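Local coordinates for protein halogenase (Chondromyces crocatus, PDB 3E1T) that binds FAD and, as a variant flavin-dependent halogenase, probably installs the chlorine of the myxobacterial natural product chondrochloren, at residues P42-G47 with A191-F196; Y195-K200 with T270-G275. All coordinates share one frame; numbering follows the deposited sequence.

Contact 1: residues P42-G47 with A191-F196. With FAD (flavin-adenine dinucleotide), chain C.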
# COMPACT_ATOMS: atom_id res chain seq x y z
N PRO A 42 6.57 -19.56 -4.41
CA PRO A 42 6.70 -18.12 -4.20
C PRO A 42 6.79 -17.34 -5.52
O PRO A 42 7.27 -17.88 -6.52
CB PRO A 42 8.02 -18.00 -3.42
CG PRO A 42 8.83 -19.16 -3.89
CD PRO A 42 7.86 -20.27 -4.21
N ARG A 43 6.32 -16.09 -5.50
CA ARG A 43 6.34 -15.23 -6.70
C ARG A 43 6.71 -13.78 -6.36
O ARG A 43 6.37 -13.28 -5.29
CB ARG A 43 4.99 -15.29 -7.43
CG ARG A 43 3.76 -14.85 -6.61
CD ARG A 43 3.36 -13.37 -6.85
NE ARG A 43 2.30 -12.93 -5.94
CZ ARG A 43 2.52 -12.48 -4.71
NH1 ARG A 43 3.76 -12.39 -4.23
NH2 ARG A 43 1.49 -12.11 -3.95
N HIS A 44 7.40 -13.11 -7.28
CA HIS A 44 7.81 -11.73 -7.09
C HIS A 44 6.64 -10.77 -7.07
O HIS A 44 5.74 -10.86 -7.90
CB HIS A 44 8.79 -11.26 -8.17
CG HIS A 44 9.13 -9.80 -8.08
ND1 HIS A 44 8.45 -8.83 -8.78
CD2 HIS A 44 10.07 -9.15 -7.35
CE1 HIS A 44 8.96 -7.65 -8.50
NE2 HIS A 44 9.95 -7.82 -7.63
N GLN A 45 6.67 -9.84 -6.13
CA GLN A 45 5.77 -8.70 -6.10
C GLN A 45 6.52 -7.51 -5.46
O GLN A 45 7.36 -7.70 -4.58
CB GLN A 45 4.47 -9.09 -5.36
CG GLN A 45 3.43 -7.99 -5.08
CD GLN A 45 2.95 -7.19 -6.29
OE1 GLN A 45 3.69 -6.93 -7.23
NE2 GLN A 45 1.71 -6.76 -6.23
N ILE A 46 6.24 -6.30 -5.95
CA ILE A 46 6.79 -5.07 -5.36
C ILE A 46 6.03 -4.76 -4.06
O ILE A 46 4.90 -5.18 -3.91
CB ILE A 46 6.74 -3.87 -6.36
CG1 ILE A 46 7.58 -2.68 -5.87
CG2 ILE A 46 5.29 -3.43 -6.63
CD1 ILE A 46 9.09 -3.00 -5.72
N GLY A 47 6.65 -4.03 -3.13
CA GLY A 47 6.01 -3.69 -1.87
C GLY A 47 6.73 -4.30 -0.68
O GLY A 47 6.14 -5.10 0.06
N ALA A 191 6.37 4.41 -11.40
CA ALA A 191 7.58 3.89 -10.76
C ALA A 191 8.34 2.98 -11.72
O ALA A 191 7.74 2.19 -12.45
CB ALA A 191 7.25 3.16 -9.49
N LEU A 192 9.66 3.13 -11.74
CA LEU A 192 10.54 2.33 -12.58
C LEU A 192 11.58 1.75 -11.65
O LEU A 192 12.31 2.50 -11.02
CB LEU A 192 11.21 3.23 -13.62
CG LEU A 192 12.15 2.58 -14.64
CD1 LEU A 192 11.39 1.61 -15.55
CD2 LEU A 192 12.80 3.66 -15.46
N TYR A 193 11.64 0.42 -11.54
CA TYR A 193 12.46 -0.17 -10.49
C TYR A 193 13.21 -1.45 -10.87
O TYR A 193 12.73 -2.25 -11.68
CB TYR A 193 11.63 -0.40 -9.22
CG TYR A 193 10.61 -1.51 -9.32
CD1 TYR A 193 10.94 -2.81 -8.94
CD2 TYR A 193 9.31 -1.25 -9.77
CE1 TYR A 193 10.02 -3.83 -9.02
CE2 TYR A 193 8.37 -2.28 -9.86
CZ TYR A 193 8.74 -3.57 -9.47
OH TYR A 193 7.86 -4.63 -9.54
N GLY A 194 14.40 -1.61 -10.29
CA GLY A 194 15.19 -2.83 -10.44
C GLY A 194 15.88 -3.24 -9.14
O GLY A 194 15.56 -2.72 -8.06
N TYR A 195 16.81 -4.17 -9.26
CA TYR A 195 17.53 -4.68 -8.09
C TYR A 195 19.02 -4.67 -8.30
O TYR A 195 19.52 -4.99 -9.39
CB TYR A 195 17.04 -6.08 -7.73
CG TYR A 195 15.59 -6.09 -7.31
CD1 TYR A 195 15.24 -5.98 -5.98
CD2 TYR A 195 14.57 -6.18 -8.27
CE1 TYR A 195 13.90 -5.97 -5.60
CE2 TYR A 195 13.23 -6.16 -7.89
CZ TYR A 195 12.91 -6.06 -6.56
OH TYR A 195 11.60 -6.06 -6.18
N PHE A 196 19.74 -4.29 -7.25
CA PHE A 196 21.18 -4.10 -7.35
C PHE A 196 21.89 -4.93 -6.28
O PHE A 196 21.38 -5.11 -5.17
CB PHE A 196 21.52 -2.61 -7.22
CG PHE A 196 21.03 -1.77 -8.38
CD1 PHE A 196 21.89 -1.40 -9.40
CD2 PHE A 196 19.69 -1.37 -8.46
CE1 PHE A 196 21.45 -0.63 -10.48
CE2 PHE A 196 19.22 -0.61 -9.54
CZ PHE A 196 20.11 -0.24 -10.55
PA FAD C . -1.17 -8.16 -4.09
O1A FAD C . 0.08 -8.17 -3.25
O2A FAD C . -1.03 -7.54 -5.44
O5B FAD C . -1.63 -9.70 -4.28
C5B FAD C . -2.82 -10.04 -4.98
C4B FAD C . -2.76 -11.50 -5.41
O4B FAD C . -3.87 -11.84 -6.21
C3B FAD C . -1.52 -11.77 -6.27
O3B FAD C . -0.80 -12.83 -5.67
C2B FAD C . -2.05 -12.19 -7.62
O2B FAD C . -1.29 -13.24 -8.13
C1B FAD C . -3.46 -12.64 -7.30
N9A FAD C . -4.44 -12.48 -8.39
C8A FAD C . -4.56 -11.47 -9.31
N7A FAD C . -5.63 -11.75 -10.09
C5A FAD C . -6.20 -12.90 -9.67
C6A FAD C . -7.31 -13.65 -10.11
N6A FAD C . -7.97 -13.33 -11.23
N1A FAD C . -7.63 -14.81 -9.45
C2A FAD C . -6.88 -15.26 -8.39
N3A FAD C . -5.79 -14.52 -7.98
C4A FAD C . -5.46 -13.37 -8.60
N1 FAD C . 3.76 -1.33 0.02
C2 FAD C . 4.47 -1.43 1.18
O2 FAD C . 3.88 -1.84 2.18
N3 FAD C . 5.80 -1.04 1.21
C4 FAD C . 6.43 -0.58 0.06
O4 FAD C . 7.62 -0.26 0.08
C4X FAD C . 5.71 -0.47 -1.12
N5 FAD C . 6.30 -0.01 -2.28
C5X FAD C . 5.56 0.07 -3.45
C6 FAD C . 6.14 0.54 -4.63
C7 FAD C . 5.38 0.63 -5.80
C7M FAD C . 5.95 1.34 -6.99
C8 FAD C . 4.03 0.25 -5.80
C8M FAD C . 3.12 0.51 -6.98
C9 FAD C . 3.46 -0.23 -4.62
C9A FAD C . 4.21 -0.32 -3.45
N10 FAD C . 3.62 -0.80 -2.29
C10 FAD C . 4.36 -0.87 -1.13
C1' FAD C . 2.19 -1.33 -2.31
C2' FAD C . 2.09 -2.86 -2.30
O2' FAD C . 2.65 -3.34 -3.51
C3' FAD C . 0.63 -3.31 -2.21
O3' FAD C . -0.12 -2.42 -1.41
C4' FAD C . 0.42 -4.70 -1.60
O4' FAD C . 1.07 -5.67 -2.39
C5' FAD C . -1.08 -5.00 -1.54
O5' FAD C . -1.27 -6.37 -1.30
P FAD C . -2.59 -7.13 -1.82
O1P FAD C . -2.77 -8.39 -0.99
O2P FAD C . -3.79 -6.26 -1.69
O3P FAD C . -2.35 -7.38 -3.37
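His44 and Ile46 reach out from the FAD-binding loop to meet the ring ends of Tyr193 and Tyr195, two residues of strand 189-197. Ahead of them, Arg43 turns to the cofactor: NE and NH2 both donate hydrogen bonds to the ribose hydroxyl O3B of FAD (3.1 and 3.0 Å), which sits in the guanidinium plane, while NH1 forms a salt bridge with Asp114. His44 carries its ring to the strand with CG anti to the backbone N (chi1 174°). Its NE2 donates a nearly straight bond (165°) to Tyr195 OH, 2.8 Å away and in the imidazole plane; that hydroxyl is also hydrogen-bonded to Glu48. Tyr193 OH stands at the same imidazole's edge, 3.4 Å from His44 CE1. Gln45 makes a weak bond from NE2 to the phosphate oxygen O2A of FAD (3.0 Å), and its OE1 accepts from Ile46 N. Ile46 lays CD1 over one face of the Tyr193 ring, a CH-pi contact 3.8 Å from the centroid, and its O receives a hydrogen bond from the ribityl hydroxyl O2'. An alanine at Tyr193 would probably leave a gap where the ring face meets Ile46 CD1 and the hydroxyl lies beside His44 CE1. At Gly47, any CB would collide with O2'. The loop thus hydrogen-bonds FAD O3B and O2', the phosphate only weakly, and Tyr195 OH, engaged by both His44 and Glu48, is probably fixed in its rotation.

Contact 2: residues Y195-K200 with T270-G275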
# COMPACT_ATOMS: atom_id res chain seq x y z
N TYR A 195 16.81 -4.17 -9.26
CA TYR A 195 17.53 -4.68 -8.09
C TYR A 195 19.02 -4.67 -8.30
O TYR A 195 19.52 -4.99 -9.39
CB TYR A 195 17.04 -6.08 -7.73
CG TYR A 195 15.59 -6.09 -7.31
CD1 TYR A 195 15.24 -5.98 -5.98
CD2 TYR A 195 14.57 -6.18 -8.27
CE1 TYR A 195 13.90 -5.97 -5.60
CE2 TYR A 195 13.23 -6.16 -7.89
CZ TYR A 195 12.91 -6.06 -6.56
OH TYR A 195 11.60 -6.06 -6.18
N PHE A 196 19.74 -4.29 -7.25
CA PHE A 196 21.18 -4.10 -7.35
C PHE A 196 21.89 -4.93 -6.28
O PHE A 196 21.38 -5.11 -5.17
CB PHE A 196 21.52 -2.61 -7.22
CG PHE A 196 21.03 -1.77 -8.38
CD1 PHE A 196 21.89 -1.40 -9.40
CD2 PHE A 196 19.69 -1.37 -8.46
CE1 PHE A 196 21.45 -0.63 -10.48
CE2 PHE A 196 19.22 -0.61 -9.54
CZ PHE A 196 20.11 -0.24 -10.55
N GLU A 197 23.06 -5.46 -6.64
CA GLU A 197 23.88 -6.24 -5.71
C GLU A 197 25.11 -5.44 -5.30
O GLU A 197 25.73 -4.80 -6.14
CB GLU A 197 24.33 -7.56 -6.35
CG GLU A 197 23.28 -8.66 -6.31
CD GLU A 197 23.61 -9.82 -7.23
OE1 GLU A 197 24.16 -9.58 -8.33
OE2 GLU A 197 23.31 -10.97 -6.86
N ASN A 198 25.42 -5.49 -4.00
CA ASN A 198 26.67 -4.94 -3.43
C ASN A 198 26.69 -3.42 -3.28
O ASN A 198 27.76 -2.79 -3.29
CB ASN A 198 27.91 -5.45 -4.17
CG ASN A 198 28.00 -6.97 -4.18
OD1 ASN A 198 28.14 -7.59 -5.24
ND2 ASN A 198 27.90 -7.58 -3.00
N GLY A 199 25.51 -2.83 -3.13
CA GLY A 199 25.39 -1.39 -2.92
C GLY A 199 25.64 -1.01 -1.48
O GLY A 199 25.56 -1.84 -0.57
N LYS A 200 25.92 0.27 -1.26
CA LYS A 200 26.25 0.77 0.06
C LYS A 200 25.02 0.80 0.96
O LYS A 200 23.89 0.59 0.51
CB LYS A 200 26.88 2.16 -0.02
CG LYS A 200 28.10 2.25 -0.92
CD LYS A 200 29.07 3.33 -0.46
CE LYS A 200 28.47 4.72 -0.62
NZ LYS A 200 29.27 5.74 0.11
N THR A 270 26.48 -3.79 -8.83
CA THR A 270 26.13 -4.34 -10.12
C THR A 270 24.64 -4.68 -10.10
O THR A 270 24.11 -5.16 -9.10
CB THR A 270 26.98 -5.59 -10.48
OG1 THR A 270 26.53 -6.14 -11.73
CG2 THR A 270 26.90 -6.66 -9.40
N ARG A 271 23.97 -4.40 -11.21
CA ARG A 271 22.56 -4.72 -11.29
C ARG A 271 22.38 -6.22 -11.52
O ARG A 271 23.15 -6.84 -12.26
CB ARG A 271 21.89 -3.94 -12.40
CG ARG A 271 20.51 -3.48 -12.01
CD ARG A 271 19.69 -3.08 -13.20
NE ARG A 271 18.89 -4.21 -13.63
CZ ARG A 271 18.95 -4.76 -14.84
NH1 ARG A 271 19.76 -4.26 -15.77
NH2 ARG A 271 18.16 -5.78 -15.13
N VAL A 272 21.37 -6.79 -10.87
CA VAL A 272 21.00 -8.18 -11.12
C VAL A 272 20.47 -8.29 -12.55
O VAL A 272 19.65 -7.47 -12.98
CB VAL A 272 19.97 -8.69 -10.10
CG1 VAL A 272 19.71 -10.17 -10.30
CG2 VAL A 272 20.45 -8.43 -8.69
N THR A 273 20.96 -9.28 -13.29
CA THR A 273 20.61 -9.48 -14.69
C THR A 273 19.83 -10.77 -14.93
O THR A 273 19.24 -10.95 -16.00
CB THR A 273 21.85 -9.49 -15.60
OG1 THR A 273 22.85 -10.36 -15.04
CG2 THR A 273 22.43 -8.09 -15.76
N THR A 274 19.81 -11.66 -13.94
CA THR A 274 19.10 -12.94 -14.06
C THR A 274 18.12 -13.18 -12.91
O THR A 274 18.20 -12.53 -11.87
CB THR A 274 20.07 -14.15 -14.17
OG1 THR A 274 20.77 -14.32 -12.93
CG2 THR A 274 21.08 -13.95 -15.31
N GLY A 275 17.19 -14.11 -13.11
CA GLY A 275 16.17 -14.43 -12.11
C GLY A 275 15.08 -13.37 -12.05
O GLY A 275 14.96 -12.53 -12.95
O HOH W 1 17.03 -5.45 -11.66
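Residues 195-197 and 270-271 pair as antiparallel strands, with Phe196 opposite Arg271 in a non-hydrogen-bonded pair and Glu197 opposite Thr270 in a hydrogen-bonded one. This two-residue antiparallel pairing adds strand 270-271 to strand 189-197 within the mixed sheet that flanks the flavin. Glu197 N donates to Thr270 O at 2.7 Å, and Thr270 N returns the bond to Glu197 O at 3.0 Å. Past the paired residues, Val272 N bonds to Tyr195 O (3.0 Å), keeping the chain alongside after the strand has ended. On the face of Phe196 and Arg271, CG of the arginine sits over the phenyl ring, 3.5 Å from its centroid and 19° off the normal. The methylene makes this CH-pi contact; the guanidinium plane is turned 78° from the ring. Leu266 of helix 260-266 and Val232 also pack against Phe196. On the other face, Glu197 and Thr270 run side by side, pointing the same way. Val272 crosses the glutamate chain at about a right angle, its CG2 lying 3.7 Å from Glu197 CG, so that the aliphatic part of an acidic residue covers a valine methyl. Arg271 bends at chi3 (94°), which turns NE toward a water in the guanidinium plane. That water accepts from Arg271 NE at 3.0 Å and from Tyr195 N at 2.7 Å, bridging side chain and backbone.

How the contacts relate
From the N terminus, the chain leaves strand 33-36 of the parallel sheet and passes through the loop 42-47. After 143 residues, helix 52-61 and strand 75-82 among them, it comes back along strand 189-197, closing contact 1. Contact 2 starts on the same strand and closes a shorter loop of 69 residues, which holds strands 210-215, 218-224 and 229-237 and helices 248-257 and 260-266. The two closures follow one another, neither nested nor crossed, and overlap at Tyr195 and Phe196. Strand 189-197 is their common member: contact 1 joins it to the cofactor loop, contact 2 to its antiparallel neighbour 270-271 in the same mixed sheet.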